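Long-range contacts in RegF protein (Neisseria gonorrhoeae, PDB 4HOJ), which binds glutathione as a member of the glutathione transferase superfamily and, as a stringent starvation protein A homologue, probably serves in the stress response: residues C12-C18 against Q51-L55; R19-E24 against R187-A193; P79-P83 against F149-D153; M4-I10 against D28-I34. One frame throughout, in Å; residues are numbered along the deposited sequence.

Interaction 1: C12-C18 against Q51-L55. With GSH (glutathione), chain C.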
# COMPACT_ATOMS: atom_id res chain seq x y z
N CYS A 12 1.77 -19.45 -6.64
CA CYS A 12 1.55 -18.29 -5.80
C CYS A 12 0.75 -17.22 -6.55
O CYS A 12 1.24 -16.72 -7.58
CB CYS A 12 2.93 -17.73 -5.40
SG CYS A 12 2.86 -16.16 -4.53
N PRO A 13 -0.41 -16.82 -6.02
CA PRO A 13 -1.19 -15.81 -6.75
C PRO A 13 -0.49 -14.46 -6.82
O PRO A 13 -0.75 -13.68 -7.74
CB PRO A 13 -2.55 -15.75 -5.98
CG PRO A 13 -2.20 -16.29 -4.56
CD PRO A 13 -1.10 -17.36 -4.83
N PHE A 14 0.35 -14.13 -5.83
CA PHE A 14 1.03 -12.84 -5.82
C PHE A 14 2.13 -12.82 -6.82
O PHE A 14 2.28 -11.84 -7.56
CB PHE A 14 1.52 -12.53 -4.39
CG PHE A 14 0.40 -12.51 -3.39
CD1 PHE A 14 -0.47 -11.43 -3.37
CD2 PHE A 14 0.16 -13.57 -2.57
CE1 PHE A 14 -1.51 -11.39 -2.47
CE2 PHE A 14 -0.93 -13.57 -1.69
CZ PHE A 14 -1.77 -12.47 -1.65
N SER A 15 2.83 -13.95 -6.99
CA SER A 15 3.81 -14.10 -8.09
C SER A 15 3.13 -14.07 -9.47
O SER A 15 3.68 -13.54 -10.44
CB SER A 15 4.57 -15.47 -7.95
OG SER A 15 5.33 -15.49 -6.71
N HIS A 16 1.94 -14.66 -9.52
CA HIS A 16 1.16 -14.71 -10.74
C HIS A 16 0.88 -13.27 -11.24
O HIS A 16 0.99 -12.97 -12.43
CB HIS A 16 -0.10 -15.49 -10.44
CG HIS A 16 -0.92 -15.84 -11.64
ND1 HIS A 16 -2.09 -16.53 -11.50
CD2 HIS A 16 -0.79 -15.52 -12.96
CE1 HIS A 16 -2.64 -16.70 -12.70
NE2 HIS A 16 -1.88 -16.09 -13.61
N ARG A 17 0.61 -12.33 -10.30
CA ARG A 17 0.35 -10.95 -10.71
C ARG A 17 1.56 -10.41 -11.45
O ARG A 17 1.43 -9.75 -12.50
CB ARG A 17 0.13 -10.00 -9.50
CG ARG A 17 -1.04 -10.28 -8.65
CD ARG A 17 -0.99 -9.33 -7.44
NE ARG A 17 -2.28 -9.27 -6.74
CZ ARG A 17 -2.40 -8.66 -5.55
NH1 ARG A 17 -1.32 -8.26 -4.85
NH2 ARG A 17 -3.62 -8.56 -5.06
N CYS A 18 2.76 -10.66 -10.90
CA CYS A 18 3.98 -10.10 -11.49
C CYS A 18 4.31 -10.77 -12.81
O CYS A 18 4.70 -10.09 -13.77
CB CYS A 18 5.14 -10.25 -10.51
SG CYS A 18 4.87 -9.43 -8.92
N GLN A 51 9.21 -14.28 1.61
CA GLN A 51 8.13 -14.63 0.71
C GLN A 51 8.54 -14.32 -0.74
O GLN A 51 9.41 -13.50 -1.03
CB GLN A 51 6.88 -13.82 1.01
CG GLN A 51 6.29 -14.17 2.35
CD GLN A 51 5.05 -13.36 2.63
OE1 GLN A 51 4.95 -12.19 2.22
NE2 GLN A 51 4.06 -13.96 3.30
N VAL A 52 7.82 -15.00 -1.64
CA VAL A 52 7.78 -14.60 -3.04
C VAL A 52 6.49 -13.82 -3.31
O VAL A 52 5.50 -14.00 -2.59
CB VAL A 52 7.85 -15.84 -4.00
CG1 VAL A 52 9.23 -16.42 -3.88
CG2 VAL A 52 6.75 -16.85 -3.66
N PRO A 53 6.48 -12.94 -4.31
CA PRO A 53 7.56 -12.69 -5.26
C PRO A 53 8.59 -11.69 -4.78
O PRO A 53 8.35 -10.83 -3.87
CB PRO A 53 6.83 -12.08 -6.45
CG PRO A 53 5.61 -11.36 -5.82
CD PRO A 53 5.19 -12.36 -4.73
N VAL A 54 9.78 -11.75 -5.38
CA VAL A 54 10.84 -10.74 -5.25
C VAL A 54 11.29 -10.39 -6.66
O VAL A 54 11.36 -11.29 -7.54
CB VAL A 54 12.02 -11.30 -4.47
CG1 VAL A 54 13.23 -10.37 -4.49
CG2 VAL A 54 11.58 -11.55 -3.01
N LEU A 55 11.54 -9.12 -6.96
CA LEU A 55 12.14 -8.75 -8.21
C LEU A 55 13.52 -8.19 -7.95
O LEU A 55 13.71 -7.34 -7.04
CB LEU A 55 11.28 -7.72 -8.91
CG LEU A 55 11.69 -7.38 -10.35
CD1 LEU A 55 11.13 -8.44 -11.32
CD2 LEU A 55 11.19 -6.00 -10.78
N1 GSH C . 1.96 -9.21 0.38
CA1 GSH C . 2.74 -10.19 -0.44
C1 GSH C . 2.77 -9.76 -1.86
O11 GSH C . 3.77 -10.02 -2.57
O12 GSH C . 1.76 -9.18 -2.30
CB1 GSH C . 2.24 -11.62 -0.23
CG1 GSH C . 3.16 -12.69 -0.83
CD1 GSH C . 2.80 -14.06 -0.30
OE1 GSH C . 1.88 -14.27 0.47
N2 GSH C . 3.60 -15.06 -0.83
CA2 GSH C . 3.40 -16.43 -0.37
C2 GSH C . 4.69 -16.85 0.29
O2 GSH C . 5.82 -16.60 -0.07
CB2 GSH C . 3.14 -17.42 -1.45
SG2 GSH C . 1.73 -17.04 -2.46
N3 GSH C . 4.48 -17.74 1.42
CA3 GSH C . 5.61 -18.25 2.19
C3 GSH C . 5.46 -17.74 3.58
O31 GSH C . 4.62 -16.86 3.97
O32 GSH C . 6.27 -18.22 4.41

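Interaction 2: R19-E24 against R187-A193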
# COMPACT_ATOMS: atom_id res chain seq x y z
N ARG A 19 4.10 -12.08 -12.94
CA ARG A 19 4.27 -12.77 -14.21
C ARG A 19 3.34 -12.19 -15.26
O ARG A 19 3.76 -11.96 -16.40
CB ARG A 19 4.10 -14.30 -14.01
CG ARG A 19 5.30 -14.92 -13.28
CD ARG A 19 5.09 -16.43 -13.15
NE ARG A 19 4.48 -16.84 -11.88
CZ ARG A 19 3.25 -17.35 -11.74
NH1 ARG A 19 2.89 -17.90 -10.55
NH2 ARG A 19 2.40 -17.38 -12.74
N PHE A 20 2.10 -11.91 -14.86
CA PHE A 20 1.14 -11.33 -15.79
C PHE A 20 1.65 -9.96 -16.32
O PHE A 20 1.67 -9.72 -17.53
CB PHE A 20 -0.19 -11.26 -15.06
CG PHE A 20 -1.38 -10.89 -15.92
CD1 PHE A 20 -1.34 -10.77 -17.30
CD2 PHE A 20 -2.60 -10.65 -15.25
CE1 PHE A 20 -2.51 -10.43 -18.02
CE2 PHE A 20 -3.76 -10.33 -15.93
CZ PHE A 20 -3.72 -10.19 -17.33
N VAL A 21 2.10 -9.08 -15.41
CA VAL A 21 2.64 -7.80 -15.86
C VAL A 21 3.82 -7.99 -16.77
O VAL A 21 3.92 -7.30 -17.79
CB VAL A 21 3.02 -6.87 -14.66
CG1 VAL A 21 3.72 -5.59 -15.18
CG2 VAL A 21 1.81 -6.47 -13.86
N LEU A 22 4.75 -8.88 -16.43
CA LEU A 22 5.95 -9.04 -17.23
C LEU A 22 5.63 -9.47 -18.64
O LEU A 22 6.19 -8.93 -19.59
CB LEU A 22 6.94 -9.99 -16.53
CG LEU A 22 7.61 -9.36 -15.31
CD1 LEU A 22 8.19 -10.47 -14.44
CD2 LEU A 22 8.68 -8.38 -15.74
N TYR A 23 4.69 -10.40 -18.80
CA TYR A 23 4.30 -10.79 -20.14
C TYR A 23 3.48 -9.75 -20.88
O TYR A 23 3.60 -9.64 -22.10
CB TYR A 23 3.61 -12.15 -20.11
CG TYR A 23 4.59 -13.31 -19.96
CD1 TYR A 23 5.38 -13.68 -21.03
CD2 TYR A 23 4.73 -14.00 -18.76
CE1 TYR A 23 6.26 -14.72 -20.92
CE2 TYR A 23 5.63 -15.06 -18.64
CZ TYR A 23 6.39 -15.39 -19.73
OH TYR A 23 7.30 -16.42 -19.70
N GLU A 24 2.74 -8.91 -20.14
CA GLU A 24 2.04 -7.81 -20.84
C GLU A 24 3.05 -6.81 -21.40
O GLU A 24 2.81 -6.25 -22.45
CB GLU A 24 1.07 -7.05 -19.87
CG GLU A 24 -0.23 -7.79 -19.52
CD GLU A 24 -1.25 -7.74 -20.65
OE1 GLU A 24 -1.22 -6.75 -21.44
OE2 GLU A 24 -2.07 -8.65 -20.77
N ARG A 187 -6.64 -13.06 -22.46
CA ARG A 187 -5.55 -12.21 -22.94
C ARG A 187 -4.29 -13.07 -23.15
O ARG A 187 -3.93 -13.91 -22.32
CB ARG A 187 -5.23 -11.10 -21.95
CG ARG A 187 -6.36 -10.09 -21.74
CD ARG A 187 -5.98 -8.97 -20.76
NE ARG A 187 -4.86 -8.14 -21.24
CZ ARG A 187 -5.04 -7.05 -21.97
NH1 ARG A 187 -6.25 -6.69 -22.34
NH2 ARG A 187 -3.99 -6.36 -22.36
N GLU A 188 -3.62 -12.86 -24.27
CA GLU A 188 -2.44 -13.60 -24.62
C GLU A 188 -1.43 -13.64 -23.46
O GLU A 188 -0.87 -14.68 -23.16
CB GLU A 188 -1.80 -12.95 -25.86
CG GLU A 188 -0.58 -13.64 -26.36
CD GLU A 188 -0.07 -13.02 -27.65
OE1 GLU A 188 0.45 -11.89 -27.60
OE2 GLU A 188 -0.20 -13.65 -28.72
N ALA A 189 -1.21 -12.51 -22.80
CA ALA A 189 -0.17 -12.46 -21.75
C ALA A 189 -0.65 -13.15 -20.50
O ALA A 189 0.17 -13.63 -19.72
CB ALA A 189 0.22 -11.02 -21.43
N PHE A 190 -1.97 -13.21 -20.31
CA PHE A 190 -2.45 -13.96 -19.17
C PHE A 190 -2.10 -15.43 -19.35
O PHE A 190 -1.58 -16.08 -18.42
CB PHE A 190 -3.96 -13.76 -18.96
CG PHE A 190 -4.46 -14.52 -17.77
CD1 PHE A 190 -4.85 -15.85 -17.93
CD2 PHE A 190 -4.48 -13.94 -16.50
CE1 PHE A 190 -5.25 -16.59 -16.80
CE2 PHE A 190 -4.88 -14.67 -15.38
CZ PHE A 190 -5.27 -16.01 -15.53
N ILE A 191 -2.44 -15.96 -20.50
CA ILE A 191 -2.10 -17.36 -20.77
C ILE A 191 -0.60 -17.65 -20.71
O ILE A 191 -0.19 -18.66 -20.10
CB ILE A 191 -2.66 -17.78 -22.10
CG1 ILE A 191 -4.19 -17.72 -22.05
CG2 ILE A 191 -2.22 -19.21 -22.47
CD1 ILE A 191 -4.79 -17.51 -23.41
N GLU A 192 0.21 -16.74 -21.27
CA GLU A 192 1.67 -16.90 -21.18
C GLU A 192 2.18 -16.93 -19.75
O GLU A 192 3.13 -17.64 -19.43
CB GLU A 192 2.40 -15.75 -21.86
CG GLU A 192 2.31 -15.69 -23.37
CD GLU A 192 3.01 -14.45 -23.92
OE1 GLU A 192 2.67 -13.30 -23.55
OE2 GLU A 192 3.90 -14.62 -24.76
N ALA A 193 1.57 -16.14 -18.88
CA ALA A 193 1.99 -16.04 -17.51
C ALA A 193 1.67 -17.21 -16.62
O ALA A 193 2.31 -17.40 -15.56
CB ALA A 193 1.40 -14.79 -16.89
O HOH W 1 4.80 -11.42 -23.81
O HOH W 2 -2.10 -9.71 -23.38

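Interaction 3: P79-P83 against F149-D153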
# COMPACT_ATOMS: atom_id res chain seq x y z
N PRO A 79 3.49 -0.88 -23.09
CA PRO A 79 2.20 -0.20 -22.97
C PRO A 79 1.90 0.20 -21.52
O PRO A 79 2.15 -0.57 -20.61
CB PRO A 79 1.21 -1.30 -23.36
CG PRO A 79 1.90 -2.57 -23.01
CD PRO A 79 3.34 -2.33 -23.34
N GLN A 80 1.30 1.37 -21.31
CA GLN A 80 0.93 1.81 -19.96
C GLN A 80 -0.17 0.96 -19.32
O GLN A 80 -1.21 0.70 -19.92
CB GLN A 80 0.45 3.27 -19.98
CG GLN A 80 1.42 4.23 -20.64
CD GLN A 80 0.76 5.50 -21.18
OE1 GLN A 80 -0.37 5.47 -21.69
NE2 GLN A 80 1.48 6.61 -21.09
N LEU A 81 0.07 0.50 -18.09
CA LEU A 81 -0.91 -0.29 -17.40
C LEU A 81 -1.70 0.55 -16.42
O LEU A 81 -2.53 0.06 -15.72
CB LEU A 81 -0.29 -1.56 -16.76
CG LEU A 81 0.16 -2.59 -17.81
CD1 LEU A 81 0.80 -3.79 -17.16
CD2 LEU A 81 -1.05 -2.98 -18.65
N MET A 82 -1.50 1.87 -16.41
CA MET A 82 -2.34 2.75 -15.61
C MET A 82 -2.86 3.89 -16.47
O MET A 82 -2.21 4.31 -17.41
CB MET A 82 -1.55 3.33 -14.43
CG MET A 82 -0.97 2.32 -13.42
SD MET A 82 -2.19 1.69 -12.24
CE MET A 82 -1.68 2.57 -10.70
N PRO A 83 -4.02 4.47 -16.11
CA PRO A 83 -4.49 5.72 -16.76
C PRO A 83 -3.50 6.85 -16.53
O PRO A 83 -2.71 6.76 -15.60
CB PRO A 83 -5.81 6.01 -16.06
CG PRO A 83 -5.81 5.14 -14.81
CD PRO A 83 -5.00 3.96 -15.13
N PHE A 149 -8.12 -1.82 -19.93
CA PHE A 149 -7.39 -2.78 -19.09
C PHE A 149 -6.33 -2.06 -18.30
O PHE A 149 -5.63 -1.21 -18.83
CB PHE A 149 -6.73 -3.80 -20.02
CG PHE A 149 -5.87 -4.81 -19.30
CD1 PHE A 149 -6.45 -5.84 -18.59
CD2 PHE A 149 -4.47 -4.73 -19.35
CE1 PHE A 149 -5.64 -6.80 -17.96
CE2 PHE A 149 -3.66 -5.69 -18.72
CZ PHE A 149 -4.25 -6.71 -18.01
N SER A 150 -6.16 -2.44 -17.03
CA SER A 150 -5.18 -1.76 -16.18
C SER A 150 -4.55 -2.68 -15.17
O SER A 150 -4.94 -3.86 -15.05
CB SER A 150 -5.77 -0.57 -15.37
OG SER A 150 -6.62 -1.06 -14.34
N MET A 151 -3.60 -2.11 -14.43
CA MET A 151 -2.91 -2.85 -13.37
C MET A 151 -3.89 -3.34 -12.30
O MET A 151 -3.65 -4.30 -11.58
CB MET A 151 -1.93 -1.89 -12.70
CG MET A 151 -1.11 -2.65 -11.73
SD MET A 151 0.03 -3.65 -12.68
CE MET A 151 1.27 -2.40 -13.04
N ILE A 152 -5.02 -2.66 -12.19
CA ILE A 152 -6.01 -3.09 -11.24
C ILE A 152 -6.62 -4.46 -11.61
O ILE A 152 -6.83 -5.35 -10.78
CB ILE A 152 -7.07 -1.98 -10.94
CG1 ILE A 152 -6.46 -0.56 -10.81
CG2 ILE A 152 -7.84 -2.36 -9.67
CD1 ILE A 152 -5.19 -0.34 -10.10
N ASP A 153 -6.86 -4.63 -12.90
CA ASP A 153 -7.25 -5.94 -13.43
C ASP A 153 -6.17 -7.01 -13.21
O ASP A 153 -6.43 -8.14 -12.81
CB ASP A 153 -7.54 -5.84 -14.92
CG ASP A 153 -8.61 -4.78 -15.22
OD1 ASP A 153 -9.78 -5.01 -14.85
OD2 ASP A 153 -8.28 -3.76 -15.81

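Interaction 4: M4-I10 against D28-I34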
# COMPACT_ATOMS: atom_id res chain seq x y z
N MET A 4 16.62 -8.39 -15.38
CA MET A 4 15.48 -8.39 -14.44
C MET A 4 15.04 -9.81 -14.12
O MET A 4 14.69 -10.57 -15.04
CB MET A 4 14.32 -7.66 -15.07
CG MET A 4 13.11 -7.59 -14.21
SD MET A 4 11.80 -6.49 -14.84
CE MET A 4 12.52 -4.89 -14.71
N THR A 5 15.03 -10.16 -12.84
CA THR A 5 14.78 -11.52 -12.40
C THR A 5 13.62 -11.50 -11.42
O THR A 5 13.62 -10.74 -10.45
CB THR A 5 16.00 -12.11 -11.71
OG1 THR A 5 17.09 -12.13 -12.64
CG2 THR A 5 15.75 -13.55 -11.21
N LEU A 6 12.61 -12.33 -11.63
CA LEU A 6 11.51 -12.52 -10.73
C LEU A 6 11.65 -13.84 -10.02
O LEU A 6 11.67 -14.90 -10.68
CB LEU A 6 10.16 -12.51 -11.46
CG LEU A 6 8.93 -12.61 -10.57
CD1 LEU A 6 8.72 -11.27 -9.87
CD2 LEU A 6 7.69 -12.98 -11.40
N TYR A 7 11.68 -13.80 -8.70
CA TYR A 7 11.59 -15.00 -7.89
C TYR A 7 10.14 -15.27 -7.63
O TYR A 7 9.43 -14.41 -7.12
CB TYR A 7 12.36 -14.77 -6.58
CG TYR A 7 13.85 -14.67 -6.77
CD1 TYR A 7 14.48 -13.49 -7.12
CD2 TYR A 7 14.63 -15.79 -6.63
CE1 TYR A 7 15.82 -13.38 -7.30
CE2 TYR A 7 16.00 -15.70 -6.78
CZ TYR A 7 16.58 -14.50 -7.13
OH TYR A 7 17.96 -14.45 -7.29
N SER A 8 9.69 -16.46 -8.05
CA SER A 8 8.24 -16.71 -8.18
C SER A 8 7.89 -18.09 -7.64
O SER A 8 8.65 -19.02 -7.85
CB SER A 8 7.91 -16.66 -9.68
OG SER A 8 6.60 -17.18 -9.90
N GLY A 9 6.76 -18.21 -6.97
CA GLY A 9 6.23 -19.53 -6.62
C GLY A 9 5.27 -20.01 -7.70
O GLY A 9 4.43 -19.25 -8.17
N ILE A 10 5.35 -21.27 -8.06
CA ILE A 10 4.58 -21.74 -9.22
C ILE A 10 3.08 -21.77 -8.99
O ILE A 10 2.30 -21.78 -9.93
CB ILE A 10 5.06 -23.08 -9.70
CG1 ILE A 10 4.89 -24.19 -8.66
CG2 ILE A 10 6.57 -22.98 -10.11
CD1 ILE A 10 5.23 -25.58 -9.22
N ASP A 28 12.62 -8.42 -21.80
CA ASP A 28 13.39 -9.57 -21.38
C ASP A 28 13.43 -9.67 -19.86
O ASP A 28 13.68 -8.69 -19.14
CB ASP A 28 14.81 -9.58 -21.97
CG ASP A 28 15.75 -8.61 -21.27
OD1 ASP A 28 15.28 -7.54 -20.80
OD2 ASP A 28 16.97 -8.92 -21.20
N PHE A 29 13.16 -10.86 -19.37
CA PHE A 29 13.21 -11.12 -17.94
C PHE A 29 13.46 -12.59 -17.76
O PHE A 29 13.31 -13.41 -18.69
CB PHE A 29 11.93 -10.70 -17.20
CG PHE A 29 10.67 -11.34 -17.74
CD1 PHE A 29 10.07 -10.83 -18.87
CD2 PHE A 29 10.13 -12.44 -17.15
CE1 PHE A 29 8.95 -11.41 -19.39
CE2 PHE A 29 8.97 -13.01 -17.66
CZ PHE A 29 8.40 -12.49 -18.77
N GLU A 30 13.83 -12.93 -16.54
CA GLU A 30 14.07 -14.31 -16.16
C GLU A 30 13.14 -14.59 -15.00
O GLU A 30 12.95 -13.72 -14.15
CB GLU A 30 15.54 -14.45 -15.74
CG GLU A 30 15.89 -15.77 -15.09
CD GLU A 30 17.37 -16.08 -15.22
OE1 GLU A 30 17.87 -16.97 -14.49
OE2 GLU A 30 18.02 -15.44 -16.08
N ILE A 31 12.58 -15.79 -14.94
CA ILE A 31 11.84 -16.28 -13.79
C ILE A 31 12.65 -17.34 -13.07
O ILE A 31 13.16 -18.30 -13.70
CB ILE A 31 10.46 -16.85 -14.21
CG1 ILE A 31 9.62 -15.80 -14.90
CG2 ILE A 31 9.65 -17.29 -13.00
CD1 ILE A 31 8.32 -16.32 -15.48
N LYS A 32 12.80 -17.21 -11.76
CA LYS A 32 13.41 -18.24 -10.94
C LYS A 32 12.34 -18.81 -10.04
O LYS A 32 11.77 -18.11 -9.22
CB LYS A 32 14.55 -17.70 -10.08
CG LYS A 32 15.82 -17.41 -10.87
CD LYS A 32 16.84 -16.77 -9.97
CE LYS A 32 18.24 -16.94 -10.48
NZ LYS A 32 18.81 -18.25 -10.03
N ASP A 33 12.10 -20.10 -10.14
CA ASP A 33 11.06 -20.72 -9.35
C ASP A 33 11.59 -21.02 -7.96
O ASP A 33 12.67 -21.63 -7.81
CB ASP A 33 10.61 -22.05 -9.99
CG ASP A 33 9.82 -21.87 -11.27
OD1 ASP A 33 9.30 -20.78 -11.52
OD2 ASP A 33 9.70 -22.89 -11.99
N ILE A 34 10.80 -20.65 -6.97
CA ILE A 34 11.12 -20.89 -5.57
C ILE A 34 10.04 -21.83 -5.05
O ILE A 34 8.86 -21.52 -5.19
CB ILE A 34 11.13 -19.56 -4.81
CG1 ILE A 34 12.25 -18.64 -5.35
CG2 ILE A 34 11.22 -19.89 -3.32
CD1 ILE A 34 13.62 -19.18 -5.19
O HOH W 3 6.85 -19.56 -11.02
O HOH W 4 7.23 -23.07 -6.62

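Interaction 1: C12-C18 against Q51-L55
C12 occupies the N-cap of helix 13-25; C12 SG accepts a capping bond from S15 N (3.3 Å) and lies 4.0 Å from V52 CG2. P13 leaves the opposite segment alone but borders the ligand, P13 CD lying 3.7 Å from SG2 of glutathione. F14 lays its CB 3.7 Å from P53 CD; its ring then turns off, and CB1 of glutathione sits over one face. S15 makes the tightest approach of the helix to the loop, S15 N and P53 CD being 3.6 Å apart, and its hydroxyl is bonded to G9. R17 makes no contact with 51-55; its guanidinium forms a salt bridge with E100. One turn after F14, C18 SG meets P53 CG at 3.7 Å. P53 follows a cis peptide bond, the cis-proline of the thioredoxin fold, and V52 holds the glutathione backbone like a short antiparallel strand: V52 N to GSH O2 is 3.0 Å and GSH N2 to V52 O 2.8 Å. Q51 NE2 adds a bond to GSH O31 (3.0 Å). Apolar contacts thus position the two segments, leaving the backbone polar groups of V52 to bind glutathione beside C12, its covalent attachment site.

Interaction 2: R19-E24 against R187-A193
A bidentate salt bridge closes one end of this helix pair: R187 NE donates to E24 OE2 and R187 NH2 to E24 OE1, both at 2.9 Å. Water 2 reinforces it, donating to E24 OE2 (2.8 Å) and accepting from A189 N (3.0 Å). Toward the other end, R19 NH2 reaches A193 O at 2.8 Å and also pairs with E198. The helical segments cross at 128°, their axes 8.1 Å apart, a closeness allowed by A189 and A193: A189 CB lies 3.8 Å from Y23 CB, and A193 CB 3.6 Å from F20 N. F20 receives the edge of F190 on its face in a T-shaped stack, centroids 5.3 Å apart and planes at 87°. On the more exposed flank, E192 CB makes a CH-pi contact 3.9 Å from the Y23 ring centroid. The interface thus ties helix 13-25 of the thioredoxin-like domain to a helix near the C-terminus through close packing, with a salt bridge at one end and an arginine-to-carbonyl hydrogen bond at the other.

Interaction 3: P79-P83 against F149-D153
Two methionines and a leucine shape this junction between the loop 79-83 and the start of helix 151-161. The CA-to-CB bond of M82 points away, yet its m, m side chain folds back so that M82 SD lies 3.6 Å from M151 CB and 4.2 Å from I152 CD1. M151 adopts t, p, p, and the bend carries its methyl group to the other neighbour, M151 CE resting 4.1 Å from L81 CB. In its m, t rotamer L81 places CD2 3.8 Å from F149 CE2, and the F149 ring makes a cation-pi contact with R187. S150, with chi1 at p, caps the helix: S150 OG accepts from I152 N (3.1 Å), while S150 N donates to D153 OD2 (2.8 Å), completing a capping box. M151 N donates across the contact to L81 O at 2.7 Å. The linker between the thioredoxin-like and helical parts of the GST fold therefore supplies an acceptor for a helix-start amide, in a buried junction whose other contacts across the segments are largely apolar.

Interaction 4: M4-I10 against D28-I34
Y7 overlaps the K32 side chain, Y7 CE2 lying 3.5 Å from K32 CD, while its edge meets I34, Y7 CD2 lying 3.8 Å from I34 CD1. On the same face T5 CG2 touches K32 CD at 3.6 Å. The other face carries L6, I31, S8 and D33, where S8 CB approaches I31 CG2 at 3.8 Å; this side turns to helix 13-25, and S8 OG accepts from R19. The strands run parallel in register, T5 with E30 through S8 with D33, joined by a regular ladder: E30 N to M4 O (2.9 Å), L6 N to E30 O (2.9 Å), K32 N to L6 O (2.8 Å), S8 N to K32 O (2.9 Å) and I34 N to S8 O (2.8 Å). Water 4 continues the ladder between I10 N (3.0 Å) and I34 O (2.7 Å), and water 3 joins S8 OG (2.6 Å) to D33 OD1 (2.8 Å). Connected through helix 13-25, the two parallel strands form the beta-alpha-beta unit that opens the thioredoxin-like domain. Five backbone bonds set the register; T5, Y7, E30 and K32 share the more polar face, opposite that turned to helix 13-25.

Overall arrangement
Helix 13-25 ties the set together: interaction 1 uses its start, interaction 2 its later turns, and interaction 4 joins the two strands that precede and follow it. Interactions 1 and 3 are buried, whereas interactions 2 and 4 are partly buried and reach the surface. Chemistry follows place. Backbone hydrogen bonds dominate interaction 4 at the edge of the sheet, apolar contacts beside glutathione make up interaction 1, charges and aromatic rings interaction 2, and one backbone bond among methionines interaction 3. R19 connects interactions 2 and 4 through S8 and G9, V54 bonds to Y7 between interactions 1 and 4, and F149 packs on F20 between interactions 2 and 3.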